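Local coordinates for protein caspase Nc (Drosophila melanogaster, PDB 2FP3) that acts as an initiator caspase of Drosophila, a cysteine endopeptidase in the cascade that activates the caspases carrying out apoptosis, at residues Val63-Asn68 / Phe101-Val106; Met70-Gln75 / Lys146-Asp151; Glu83-Ser88 / Trp254-Phe259; Cys129-Leu134 / Pro176-Phe181. The protein carries 2 engineered substitutions. One frame throughout, in Å; residues are numbered along the deposited sequence.

Contact 1. Residues Val63-Asn68 / Phe101-Val106; sequences VLLMVN and FPYGNV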
loop_
_atom_site.group_PDB
_atom_site.type_symbol
_atom_site.label_atom_id
_atom_site.label_comp_id
_atom_site.label_asym_id
_atom_site.label_seq_id
_atom_site.Cartn_x
_atom_site.Cartn_y
_atom_site.Cartn_z
ATOM N N VAL A 63 6.796 -5.122 -6.744
ATOM C CA VAL A 63 7.447 -3.823 -6.658
ATOM C C VAL A 63 6.641 -2.969 -5.681
ATOM O O VAL A 63 5.413 -2.870 -5.786
ATOM C CB VAL A 63 7.477 -3.087 -8.023
ATOM C CG1 VAL A 63 7.868 -1.629 -7.808
ATOM C CG2 VAL A 63 8.477 -3.756 -8.988
ATOM N N LEU A 64 7.336 -2.364 -4.728
ATOM C CA LEU A 64 6.695 -1.499 -3.754
ATOM C C LEU A 64 7.184 -0.072 -3.923
ATOM O O LEU A 64 8.389 0.192 -3.917
ATOM C CB LEU A 64 7.010 -1.944 -2.318
ATOM C CG LEU A 64 6.738 -0.850 -1.269
ATOM C CD1 LEU A 64 5.252 -0.564 -1.229
ATOM C CD2 LEU A 64 7.231 -1.281 0.116
ATOM N N LEU A 65 6.248 0.848 -4.093
ATOM C CA LEU A 65 6.594 2.259 -4.197
ATOM C C LEU A 65 6.152 2.815 -2.854
ATOM O O LEU A 65 4.953 2.885 -2.578
ATOM C CB LEU A 65 5.817 2.953 -5.319
ATOM C CG LEU A 65 5.920 4.487 -5.265
ATOM C CD1 LEU A 65 7.379 4.906 -5.434
ATOM C CD2 LEU A 65 5.054 5.112 -6.350
ATOM N N MET A 66 7.111 3.177 -2.008
ATOM C CA MET A 66 6.777 3.708 -0.697
ATOM C C MET A 66 7.134 5.179 -0.592
ATOM O O MET A 66 8.294 5.549 -0.733
ATOM C CB MET A 66 7.507 2.947 0.400
ATOM C CG MET A 66 6.796 3.027 1.732
ATOM S SD MET A 66 7.898 3.099 3.133
ATOM C CE MET A 66 8.631 1.500 3.085
ATOM N N VAL A 67 6.136 6.016 -0.345
ATOM C CA VAL A 67 6.365 7.448 -0.214
ATOM C C VAL A 67 5.863 7.931 1.154
ATOM O O VAL A 67 4.661 8.006 1.396
ATOM C CB VAL A 67 5.648 8.212 -1.341
ATOM C CG1 VAL A 67 5.757 9.709 -1.113
ATOM C CG2 VAL A 67 6.245 7.823 -2.686
ATOM N N ASN A 68 6.797 8.239 2.047
ATOM C CA ASN A 68 6.465 8.699 3.391
ATOM C C ASN A 68 6.813 10.186 3.543
ATOM O O ASN A 68 7.970 10.538 3.789
ATOM C CB ASN A 68 7.244 7.878 4.426
ATOM C CG ASN A 68 6.583 7.873 5.795
ATOM O OD1 ASN A 68 5.671 8.656 6.063
ATOM N ND2 ASN A 68 7.049 6.989 6.673
ATOM N N PHE A 101 11.169 0.829 -3.773
ATOM C CA PHE A 101 11.566 2.196 -4.126
ATOM C C PHE A 101 10.960 3.127 -3.069
ATOM O O PHE A 101 9.809 3.561 -3.178
ATOM C CB PHE A 101 11.061 2.561 -5.524
ATOM C CG PHE A 101 11.604 1.677 -6.607
ATOM C CD1 PHE A 101 10.808 0.686 -7.184
ATOM C CD2 PHE A 101 12.926 1.816 -7.040
ATOM C CE1 PHE A 101 11.312 -0.157 -8.174
ATOM C CE2 PHE A 101 13.447 0.976 -8.032
ATOM C CZ PHE A 101 12.632 -0.017 -8.603
ATOM N N PRO A 102 11.741 3.435 -2.021
ATOM C CA PRO A 102 11.306 4.297 -0.922
ATOM C C PRO A 102 11.711 5.743 -1.061
ATOM O O PRO A 102 12.821 6.038 -1.482
ATOM C CB PRO A 102 11.970 3.647 0.278
ATOM C CG PRO A 102 13.340 3.339 -0.285
ATOM C CD PRO A 102 13.049 2.824 -1.707
ATOM N N TYR A 103 10.806 6.641 -0.691
ATOM C CA TYR A 103 11.083 8.068 -0.747
ATOM C C TYR A 103 10.584 8.791 0.499
ATOM O O TYR A 103 9.679 8.310 1.201
ATOM C CB TYR A 103 10.445 8.698 -1.983
ATOM C CG TYR A 103 10.960 8.133 -3.291
ATOM C CD1 TYR A 103 10.514 6.904 -3.764
ATOM C CD2 TYR A 103 11.885 8.837 -4.058
ATOM C CE1 TYR A 103 10.970 6.391 -4.975
ATOM C CE2 TYR A 103 12.348 8.333 -5.269
ATOM C CZ TYR A 103 11.883 7.109 -5.725
ATOM O OH TYR A 103 12.314 6.618 -6.943
ATOM N N GLY A 104 11.200 9.941 0.773
ATOM C CA GLY A 104 10.812 10.756 1.914
ATOM C C GLY A 104 9.916 11.904 1.463
ATOM O O GLY A 104 8.878 11.681 0.830
ATOM N N ASN A 105 10.314 13.133 1.770
ATOM C CA ASN A 105 9.519 14.287 1.379
ATOM C C ASN A 105 9.627 14.609 -0.112
ATOM O O ASN A 105 10.719 14.684 -0.672
ATOM C CB ASN A 105 9.924 15.518 2.195
ATOM C CG ASN A 105 9.708 15.325 3.683
ATOM O OD1 ASN A 105 8.650 14.860 4.111
ATOM N ND2 ASN A 105 10.706 15.691 4.480
ATOM N N VAL A 106 8.483 14.787 -0.757
ATOM C CA VAL A 106 8.461 15.128 -2.170
ATOM C C VAL A 106 7.267 16.030 -2.420
ATOM O O VAL A 106 6.286 15.990 -1.677
ATOM C CB VAL A 106 8.357 13.868 -3.085
ATOM C CG1 VAL A 106 9.613 13.034 -2.966
ATOM C CG2 VAL A 106 7.143 13.045 -2.719
#

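Contact 2. Residues Met70-Gln75 / Lys146-Asp151; sequences MDYPDQ and KVEFRD. Engineered in segment 146-151: Arg150 (natural residue Cys).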
loop_
_atom_site.group_PDB
_atom_site.type_symbol
_atom_site.label_atom_id
_atom_site.label_comp_id
_atom_site.label_asym_id
_atom_site.label_seq_id
_atom_site.Cartn_x
_atom_site.Cartn_y
_atom_site.Cartn_z
ATOM N N MET A 70 6.848 13.541 5.552
ATOM C CA MET A 70 6.747 13.891 6.961
ATOM C C MET A 70 7.116 15.316 7.338
ATOM O O MET A 70 7.255 15.626 8.517
ATOM C CB MET A 70 7.566 12.906 7.789
ATOM C CG MET A 70 8.990 12.734 7.316
ATOM S SD MET A 70 9.770 11.359 8.163
ATOM C CE MET A 70 10.133 12.120 9.751
ATOM N N ASP A 71 7.263 16.185 6.346
ATOM C CA ASP A 71 7.600 17.578 6.613
ATOM C C ASP A 71 6.703 18.503 5.808
ATOM O O ASP A 71 6.518 18.320 4.604
ATOM C CB ASP A 71 9.070 17.851 6.285
ATOM C CG ASP A 71 10.014 17.332 7.360
ATOM O OD1 ASP A 71 11.241 17.348 7.127
ATOM O OD2 ASP A 71 9.540 16.917 8.439
ATOM N N TYR A 72 6.150 19.502 6.486
ATOM C CA TYR A 72 5.246 20.450 5.852
ATOM C C TYR A 72 5.629 21.898 6.180
ATOM O O TYR A 72 6.584 22.131 6.926
ATOM C CB TYR A 72 3.820 20.130 6.307
ATOM C CG TYR A 72 3.423 18.705 5.995
ATOM C CD1 TYR A 72 3.736 17.662 6.868
ATOM C CD2 TYR A 72 2.799 18.387 4.786
ATOM C CE1 TYR A 72 3.443 16.336 6.540
ATOM C CE2 TYR A 72 2.502 17.069 4.449
ATOM C CZ TYR A 72 2.827 16.050 5.327
ATOM O OH TYR A 72 2.543 14.747 4.985
ATOM N N PRO A 73 4.896 22.888 5.619
ATOM C CA PRO A 73 5.138 24.316 5.837
ATOM C C PRO A 73 5.917 24.674 7.093
ATOM O O PRO A 73 6.879 25.439 7.031
ATOM C CB PRO A 73 3.731 24.882 5.836
ATOM C CG PRO A 73 3.139 24.147 4.681
ATOM C CD PRO A 73 3.656 22.712 4.839
ATOM N N ASP A 74 5.507 24.127 8.232
ATOM C CA ASP A 74 6.210 24.397 9.478
ATOM C C ASP A 74 6.314 23.140 10.333
ATOM O O ASP A 74 5.498 22.225 10.209
ATOM C CB ASP A 74 5.502 25.504 10.261
ATOM C CG ASP A 74 6.303 25.966 11.464
ATOM O OD1 ASP A 74 7.462 26.397 11.277
ATOM O OD2 ASP A 74 5.774 25.901 12.595
ATOM N N GLN A 75 7.325 23.105 11.197
ATOM C CA GLN A 75 7.561 21.966 12.078
ATOM C C GLN A 75 6.416 21.775 13.066
ATOM O O GLN A 75 6.637 21.482 14.242
ATOM C CB GLN A 75 8.874 22.158 12.846
ATOM N NE2 GLN A 75 12.315 21.622 12.542
ATOM N N LYS A 146 -8.427 15.057 -1.162
ATOM C CA LYS A 146 -7.120 15.542 -1.585
ATOM C C LYS A 146 -5.958 14.976 -0.771
ATOM O O LYS A 146 -6.150 14.407 0.301
ATOM C CB LYS A 146 -7.094 17.072 -1.523
ATOM C CG LYS A 146 -8.133 17.749 -2.412
ATOM C CD LYS A 146 -8.047 19.266 -2.309
ATOM C CE LYS A 146 -9.068 19.947 -3.208
ATOM N NZ LYS A 146 -8.994 21.431 -3.098
ATOM N N VAL A 147 -4.749 15.149 -1.295
ATOM C CA VAL A 147 -3.548 14.656 -0.633
ATOM C C VAL A 147 -2.481 15.745 -0.613
ATOM O O VAL A 147 -2.236 16.397 -1.624
ATOM C CB VAL A 147 -2.996 13.401 -1.363
ATOM C CG1 VAL A 147 -1.701 12.952 -0.738
ATOM C CG2 VAL A 147 -4.013 12.278 -1.300
ATOM N N GLU A 148 -1.857 15.939 0.547
ATOM C CA GLU A 148 -0.807 16.949 0.720
ATOM C C GLU A 148 0.591 16.415 0.450
ATOM O O GLU A 148 0.855 15.220 0.611
ATOM C CB GLU A 148 -0.787 17.486 2.149
ATOM C CG GLU A 148 -1.761 18.574 2.493
ATOM C CD GLU A 148 -1.367 19.250 3.790
ATOM O OE1 GLU A 148 -0.457 20.105 3.763
ATOM O OE2 GLU A 148 -1.950 18.905 4.839
ATOM N N PHE A 149 1.491 17.320 0.078
ATOM C CA PHE A 149 2.881 16.967 -0.167
ATOM C C PHE A 149 3.775 17.919 0.632
ATOM O O PHE A 149 3.275 18.791 1.342
ATOM C CB PHE A 149 3.213 17.050 -1.664
ATOM C CG PHE A 149 2.469 16.048 -2.505
ATOM C CD1 PHE A 149 1.273 16.389 -3.131
ATOM C CD2 PHE A 149 2.947 14.748 -2.643
ATOM C CE1 PHE A 149 0.565 15.453 -3.878
ATOM C CE2 PHE A 149 2.242 13.805 -3.386
ATOM C CZ PHE A 149 1.050 14.158 -4.004
ATOM N N ARG A 150 5.088 17.738 0.515
ATOM C CA ARG A 150 6.077 18.560 1.215
ATOM C C ARG A 150 5.837 20.067 1.074
ATOM O O ARG A 150 5.841 20.805 2.059
ATOM C CB ARG A 150 7.477 18.226 0.690
ATOM C CG ARG A 150 8.580 19.128 1.215
ATOM C CD ARG A 150 9.448 19.620 0.078
ATOM N NE ARG A 150 10.734 20.118 0.554
ATOM C CZ ARG A 150 11.732 20.493 -0.242
ATOM N NH1 ARG A 150 11.599 20.432 -1.563
ATOM N NH2 ARG A 150 12.873 20.916 0.285
ATOM N N ASP A 151 5.639 20.512 -0.161
ATOM C CA ASP A 151 5.412 21.918 -0.457
ATOM C C ASP A 151 4.034 22.405 -0.009
ATOM O O ASP A 151 3.643 23.532 -0.299
ATOM C CB ASP A 151 5.591 22.159 -1.960
ATOM C CG ASP A 151 4.626 21.345 -2.802
ATOM O OD1 ASP A 151 4.737 21.381 -4.050
ATOM O OD2 ASP A 151 3.750 20.674 -2.211
#

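Contact 3. Residues Glu83-Ser88 / Trp254-Phe259; sequences EKDSKS and WYIQKF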
loop_
_atom_site.group_PDB
_atom_site.type_symbol
_atom_site.label_atom_id
_atom_site.label_comp_id
_atom_site.label_asym_id
_atom_site.label_seq_id
_atom_site.Cartn_x
_atom_site.Cartn_y
_atom_site.Cartn_z
ATOM N N GLU A 83 8.875 7.557 10.390
ATOM C CA GLU A 83 9.991 6.717 9.970
ATOM C C GLU A 83 9.828 5.300 10.503
ATOM O O GLU A 83 10.340 4.345 9.920
ATOM C CB GLU A 83 11.329 7.304 10.438
ATOM C CG GLU A 83 11.471 7.480 11.941
ATOM C CD GLU A 83 10.510 8.508 12.504
ATOM O OE1 GLU A 83 10.490 9.651 12.000
ATOM O OE2 GLU A 83 9.777 8.171 13.457
ATOM N N LYS A 84 9.103 5.163 11.606
ATOM C CA LYS A 84 8.877 3.850 12.193
ATOM C C LYS A 84 8.067 3.004 11.213
ATOM O O LYS A 84 8.223 1.782 11.147
ATOM C CB LYS A 84 8.118 3.984 13.519
ATOM C CG LYS A 84 8.363 2.853 14.517
ATOM C CD LYS A 84 7.876 1.497 14.016
ATOM C CE LYS A 84 8.071 0.423 15.081
ATOM N NZ LYS A 84 7.565 -0.909 14.660
ATOM N N ASP A 85 7.199 3.662 10.448
ATOM C CA ASP A 85 6.378 2.963 9.471
ATOM C C ASP A 85 7.233 2.531 8.272
ATOM O O ASP A 85 7.131 1.402 7.784
ATOM C CB ASP A 85 5.219 3.857 9.010
ATOM C CG ASP A 85 4.283 4.243 10.151
ATOM O OD1 ASP A 85 4.008 3.386 11.014
ATOM O OD2 ASP A 85 3.809 5.400 10.177
ATOM N N SER A 86 8.080 3.435 7.802
ATOM C CA SER A 86 8.949 3.140 6.680
ATOM C C SER A 86 9.752 1.874 6.949
ATOM O O SER A 86 9.909 1.036 6.061
ATOM C CB SER A 86 9.902 4.305 6.442
ATOM O OG SER A 86 9.181 5.495 6.213
ATOM N N LYS A 87 10.251 1.744 8.177
ATOM C CA LYS A 87 11.046 0.583 8.564
ATOM C C LYS A 87 10.208 -0.686 8.510
ATOM O O LYS A 87 10.633 -1.703 7.955
ATOM C CB LYS A 87 11.602 0.757 9.981
ATOM C CG LYS A 87 12.383 2.048 10.211
ATOM C CD LYS A 87 12.780 2.200 11.683
ATOM C CE LYS A 87 13.344 3.585 11.997
ATOM N NZ LYS A 87 14.630 3.862 11.300
ATOM N N SER A 88 9.018 -0.632 9.094
ATOM C CA SER A 88 8.125 -1.782 9.100
ATOM C C SER A 88 7.780 -2.223 7.673
ATOM O O SER A 88 7.895 -3.400 7.330
ATOM C CB SER A 88 6.837 -1.442 9.854
ATOM O OG SER A 88 7.090 -1.147 11.220
ATOM N N TRP A 254 -1.038 3.217 13.102
ATOM C CA TRP A 254 -1.527 2.045 13.818
ATOM C C TRP A 254 -2.054 1.041 12.793
ATOM O O TRP A 254 -1.886 -0.170 12.940
ATOM C CB TRP A 254 -2.636 2.452 14.789
ATOM C CG TRP A 254 -2.907 1.422 15.828
ATOM C CD1 TRP A 254 -4.088 0.781 16.057
ATOM C CD2 TRP A 254 -1.973 0.898 16.782
ATOM N NE1 TRP A 254 -3.951 -0.111 17.095
ATOM C CE2 TRP A 254 -2.663 -0.058 17.559
ATOM C CE3 TRP A 254 -0.621 1.145 17.056
ATOM C CZ2 TRP A 254 -2.045 -0.772 18.594
ATOM C CZ3 TRP A 254 -0.006 0.434 18.085
ATOM C CH2 TRP A 254 -0.721 -0.511 18.841
ATOM N N TYR A 255 -2.698 1.565 11.753
ATOM C CA TYR A 255 -3.218 0.747 10.666
ATOM C C TYR A 255 -2.033 0.028 10.018
ATOM O O TYR A 255 -2.040 -1.194 9.850
ATOM C CB TYR A 255 -3.893 1.640 9.624
ATOM C CG TYR A 255 -4.281 0.904 8.367
ATOM C CD1 TYR A 255 -5.487 0.213 8.285
ATOM C CD2 TYR A 255 -3.440 0.895 7.254
ATOM C CE1 TYR A 255 -5.854 -0.463 7.128
ATOM C CE2 TYR A 255 -3.798 0.218 6.088
ATOM C CZ TYR A 255 -5.011 -0.455 6.032
ATOM O OH TYR A 255 -5.405 -1.084 4.871
ATOM N N ILE A 256 -1.014 0.805 9.657
ATOM C CA ILE A 256 0.191 0.269 9.036
ATOM C C ILE A 256 0.888 -0.776 9.895
ATOM O O ILE A 256 1.277 -1.839 9.399
ATOM C CB ILE A 256 1.200 1.383 8.725
ATOM C CG1 ILE A 256 0.716 2.195 7.533
ATOM C CG2 ILE A 256 2.561 0.787 8.413
ATOM C CD1 ILE A 256 1.580 3.386 7.245
ATOM N N GLN A 257 1.058 -0.479 11.178
ATOM C CA GLN A 257 1.725 -1.424 12.061
ATOM C C GLN A 257 0.957 -2.731 12.158
ATOM O O GLN A 257 1.536 -3.814 12.025
ATOM C CB GLN A 257 1.909 -0.816 13.455
ATOM C CG GLN A 257 2.832 0.398 13.464
ATOM C CD GLN A 257 4.201 0.099 12.872
ATOM O OE1 GLN A 257 4.695 0.837 12.015
ATOM N NE2 GLN A 257 4.821 -0.985 13.329
ATOM N N LYS A 258 -0.350 -2.628 12.375
ATOM C CA LYS A 258 -1.197 -3.802 12.497
ATOM C C LYS A 258 -1.162 -4.585 11.188
ATOM O O LYS A 258 -1.188 -5.822 11.177
ATOM C CB LYS A 258 -2.631 -3.381 12.822
ATOM C CG LYS A 258 -3.432 -4.475 13.494
ATOM C CD LYS A 258 -2.791 -4.891 14.816
ATOM C CE LYS A 258 -3.472 -6.121 15.402
ATOM N NZ LYS A 258 -2.889 -6.552 16.703
ATOM N N PHE A 259 -1.107 -3.849 10.080
ATOM C CA PHE A 259 -1.051 -4.471 8.766
ATOM C C PHE A 259 0.206 -5.327 8.630
ATOM O O PHE A 259 0.137 -6.494 8.234
ATOM C CB PHE A 259 -1.054 -3.405 7.673
ATOM C CG PHE A 259 -0.868 -3.962 6.296
ATOM C CD1 PHE A 259 -1.781 -4.877 5.774
ATOM C CD2 PHE A 259 0.228 -3.592 5.525
ATOM C CE1 PHE A 259 -1.603 -5.414 4.503
ATOM C CE2 PHE A 259 0.411 -4.128 4.250
ATOM C CZ PHE A 259 -0.505 -5.038 3.743
#

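Contact 4. Residues Cys129-Leu134 / Pro176-Phe181; sequences CFVMVL and PKVLMF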
loop_
_atom_site.group_PDB
_atom_site.type_symbol
_atom_site.label_atom_id
_atom_site.label_comp_id
_atom_site.label_asym_id
_atom_site.label_seq_id
_atom_site.Cartn_x
_atom_site.Cartn_y
_atom_site.Cartn_z
ATOM N N CYS A 129 3.486 -8.172 -9.181
ATOM C CA CYS A 129 2.563 -7.422 -8.331
ATOM C C CYS A 129 3.041 -6.003 -7.992
ATOM O O CYS A 129 4.236 -5.769 -7.784
ATOM C CB CYS A 129 2.348 -8.224 -7.034
ATOM S SG CYS A 129 1.340 -7.440 -5.758
ATOM N N PHE A 130 2.108 -5.058 -7.929
ATOM C CA PHE A 130 2.474 -3.685 -7.603
ATOM C C PHE A 130 1.753 -3.160 -6.366
ATOM O O PHE A 130 0.528 -3.206 -6.279
ATOM C CB PHE A 130 2.171 -2.750 -8.770
ATOM C CG PHE A 130 2.538 -1.322 -8.500
ATOM C CD1 PHE A 130 3.840 -0.874 -8.715
ATOM C CD2 PHE A 130 1.606 -0.440 -7.959
ATOM C CE1 PHE A 130 4.210 0.430 -8.392
ATOM C CE2 PHE A 130 1.966 0.873 -7.628
ATOM C CZ PHE A 130 3.268 1.307 -7.843
ATOM N N VAL A 131 2.519 -2.654 -5.409
ATOM C CA VAL A 131 1.945 -2.090 -4.194
ATOM C C VAL A 131 2.541 -0.715 -3.958
ATOM O O VAL A 131 3.762 -0.547 -3.951
ATOM C CB VAL A 131 2.242 -2.953 -2.946
ATOM C CG1 VAL A 131 1.718 -2.254 -1.699
ATOM C CG2 VAL A 131 1.581 -4.321 -3.083
ATOM N N MET A 132 1.683 0.283 -3.801
ATOM C CA MET A 132 2.173 1.624 -3.512
ATOM C C MET A 132 1.608 2.013 -2.155
ATOM O O MET A 132 0.436 1.755 -1.868
ATOM C CB MET A 132 1.710 2.645 -4.563
ATOM C CG MET A 132 2.097 4.099 -4.203
ATOM S SD MET A 132 1.357 5.422 -5.232
ATOM C CE MET A 132 -0.342 5.379 -4.697
ATOM N N VAL A 133 2.449 2.592 -1.305
ATOM C CA VAL A 133 1.982 3.048 -0.009
ATOM C C VAL A 133 2.376 4.507 0.119
ATOM O O VAL A 133 3.561 4.840 0.180
ATOM C CB VAL A 133 2.591 2.254 1.165
ATOM C CG1 VAL A 133 2.017 2.768 2.474
ATOM C CG2 VAL A 133 2.277 0.771 1.020
ATOM N N LEU A 134 1.369 5.375 0.121
ATOM C CA LEU A 134 1.592 6.806 0.245
ATOM C C LEU A 134 1.144 7.224 1.630
ATOM O O LEU A 134 -0.024 7.073 1.988
ATOM C CB LEU A 134 0.799 7.574 -0.815
ATOM C CG LEU A 134 0.814 9.105 -0.718
ATOM C CD1 LEU A 134 2.246 9.621 -0.836
ATOM C CD2 LEU A 134 -0.054 9.699 -1.814
ATOM N N PRO A 176 -2.017 -7.582 -10.252
ATOM C CA PRO A 176 -2.539 -7.133 -8.954
ATOM C C PRO A 176 -1.965 -5.767 -8.573
ATOM O O PRO A 176 -0.742 -5.608 -8.503
ATOM C CB PRO A 176 -2.060 -8.210 -7.982
ATOM C CG PRO A 176 -1.651 -9.374 -8.853
ATOM C CD PRO A 176 -1.165 -8.774 -10.122
ATOM N N LYS A 177 -2.836 -4.790 -8.326
ATOM C CA LYS A 177 -2.392 -3.448 -7.920
ATOM C C LYS A 177 -3.009 -3.059 -6.569
ATOM O O LYS A 177 -4.238 -3.007 -6.422
ATOM C CB LYS A 177 -2.760 -2.410 -8.986
ATOM C CG LYS A 177 -2.100 -2.655 -10.344
ATOM C CD LYS A 177 -2.493 -1.598 -11.362
ATOM C CE LYS A 177 -3.908 -1.799 -11.841
ATOM N NZ LYS A 177 -3.998 -3.065 -12.606
ATOM N N VAL A 178 -2.155 -2.789 -5.587
ATOM C CA VAL A 178 -2.609 -2.426 -4.250
ATOM C C VAL A 178 -2.152 -1.017 -3.934
ATOM O O VAL A 178 -0.965 -0.783 -3.729
ATOM C CB VAL A 178 -2.029 -3.398 -3.180
ATOM C CG1 VAL A 178 -2.645 -3.114 -1.802
ATOM C CG2 VAL A 178 -2.301 -4.850 -3.589
ATOM N N LEU A 179 -3.097 -0.080 -3.905
ATOM C CA LEU A 179 -2.795 1.320 -3.623
ATOM C C LEU A 179 -3.231 1.616 -2.191
ATOM O O LEU A 179 -4.413 1.533 -1.871
ATOM C CB LEU A 179 -3.541 2.216 -4.613
ATOM C CG LEU A 179 -3.427 1.820 -6.094
ATOM C CD1 LEU A 179 -4.291 2.740 -6.948
ATOM C CD2 LEU A 179 -1.977 1.883 -6.550
ATOM N N MET A 180 -2.276 1.958 -1.330
ATOM C CA MET A 180 -2.573 2.212 0.079
ATOM C C MET A 180 -2.331 3.632 0.571
ATOM O O MET A 180 -1.231 4.167 0.438
ATOM C CB MET A 180 -1.765 1.260 0.963
ATOM C CG MET A 180 -2.001 -0.203 0.681
ATOM S SD MET A 180 -1.233 -1.257 1.931
ATOM C CE MET A 180 -2.507 -1.246 3.209
ATOM N N PHE A 181 -3.370 4.223 1.153
ATOM C CA PHE A 181 -3.303 5.573 1.702
ATOM C C PHE A 181 -3.748 5.496 3.161
ATOM O O PHE A 181 -4.852 5.902 3.503
ATOM C CB PHE A 181 -4.234 6.501 0.937
ATOM C CG PHE A 181 -4.090 6.408 -0.543
ATOM C CD1 PHE A 181 -4.797 5.449 -1.266
ATOM C CD2 PHE A 181 -3.254 7.278 -1.226
ATOM C CE1 PHE A 181 -4.677 5.360 -2.649
ATOM C CE2 PHE A 181 -3.126 7.194 -2.610
ATOM C CZ PHE A 181 -3.842 6.234 -3.319
#

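Contact 1. Residues Val63-Asn68 / Phe101-Val106
Leu65 extends CD1 over the neighbouring backbone, where it lies 3.6 Å from Phe101 O, and onward to the Tyr103 ring, 3.9 Å from CE1. Its CG, anti to the backbone N (chi1 167°), starts this reach. Earlier in the strand, Val63 CG1 meets the Phe101 ring at its edge, 3.8 Å from CE1, while the Tyr103 ring has Met66 O at its edge. Where the second segment has left the strand, Val67 CG1 and Val106 CG2 touch at 4.0 Å, with the side chains about perpendicular. Four backbone bonds form the ladder, beginning with a nearly straight one from Phe101 N to Leu64 O (2.9 Å). Pro102, which has no N-H, interrupts none of them, and its CA approaches Met66 O at 3.3 Å. Met66 points to the other face and packs on helix 82-95, whereas Leu65 and Tyr103 meet helix 108-119. Ser86 and Arg79 hold the amide of Asn68. A 7° angle between strands joined through helix 82-95 identifies the parallel beta-alpha-beta unit of the caspase fold.

Contact 2. Residues Met70-Gln75 / Lys146-Asp151
The Tyr72 ring is approached obliquely by two oxygens of residues 146-151: Phe149 O lies 3.5 Å from CD2, and Glu148 OE1 lies 3.8 Å from that same CD2. The Glu148 carboxylate is turned 52° from the ring plane, and Glu148 CB also approaches, 4.0 Å from Tyr72 CE2. Two polar ends are held by outside residues, since Tyr72 OH is hydrogen-bonded to Thr136 OG1 and Glu148 OE2 forms a salt bridge with Arg77. The Phe149 ring meets Phe111 instead of the tyrosine. Next along, the two backbones run nearly perpendicular, 97° apart. There Arg150, an engineered residue, directs its CA-H at Asp71 O (CA to O 3.4 Å), and its carbonyl O is 4.0 Å from Pro73 CD. No hydrogen bond links the two segments; they meet through the ring and these carbonyl approaches, while Thr136 OG1 also bonds Glu148 O. Tyr72 also meets the ring of His137, the active-site histidine by similarity, with planes about 40° apart. This is the loop after the first strand of the caspase sheet, laid beside the active-site histidine at the C-terminal end of the parallel strands.

Contact 3. Residues Glu83-Ser88 / Trp254-Phe259
Asp85 meets Ile256 from its first side-chain carbon: CB is 4.1 Å from both CD1 and CG2 of the isoleucine. One atom on, CG remains 4.1 Å from Ile256 CD1, and the two side chains are about perpendicular. At the tip the oxygens part. OD1 stands 4.0 Å from Ile256 CG2 and opposite the end of Gln257, 3.8 Å from its CD, while OD2 is hydrogen-bonded to Ser253 OG on the same helix as Ile256. These contacts join helices 82-95 and 251-266, neighbours on one face of the central caspase sheet that both reach Met135; by family topology the first belongs to the large-subunit portion and the second to the small. Their local axes are 9.9 Å apart and cross at 22°, close to parallel. Gln257 bends at chi2 (-56°), and its amide plane lies nearly coplanar with the Asp85 carboxylate, 27° away. Around that amide stand Ser88, whose OG is 3.6 Å from Gln257 CD, and Lys84, whose NZ is 3.9 Å from the same carbon.

Contact 4. Residues Cys129-Leu134 / Pro176-Phe181
Val131 and Val178 stand side by side, pointing the same way, and CG2 of Val131 fits against Val178 CB at 3.7 Å. Two residues on, the match repeats with a longer partner: Val133 CG2 rests 4.1 Å from Met180 CB, with SD of the same methionine close by. The opposite face carries larger shapes. Leu179 CD2 fills the dip between Phe130 and Met132, meeting the phenylalanine ring at its edge (4.2 Å from CE2) and standing 4.3 Å from Met132 CB. Met132 then bends at chi3 (71°), which places CE against the Phe181 ring, 3.9 Å from CZ. At the edge of that ring lies Leu134 CD2, 4.0 Å from CE2, so leucine and methionine both reach its CE2 corner, from directions well apart. Lys177 leads away, its NZ bonded to the carbonyls of Leu172 and Ala231. The backbones run parallel, 4° apart, and are joined by five hydrogen bonds; the one from Phe130 N to Pro176 O is nearly straight at 176°. Val131 and Val133 turn their own N-H and C=O groups to strand 62-68. Every touching residue is buried, so the ladder satisfies peptide groups that water would not readily reach, and the side chains add almost purely apolar surface. The chemistry implies a water-poor centre of the sheet, one whose Phe181 end adjoins Ala184, the inferred active-site position, changed in this structure.

Overall arrangement
All lie within the caspase domain. Contacts 1 and 4 belong to one sheet, their centres about 11 Å apart, in the order 98-103, 62-68, 130-139, 177-181. The centre of contact 2, whose strand 146-148 pairs with 130-139, lies about 15 Å from contact 1's and about 21 Å from contact 4's. Contact 3, on a helical face, joins contact 1 through Asn68 and Ser86, contact 4 through Tyr255 and Met180. Along the chain contact 1 closes before contact 4 opens, contact 2 alternates with all three, and contact 3 closes last. His137, farther along 130-139, and Ala184, just past 177-181, are assigned by similarity and inference, consistent with an active site at this end of the sheet.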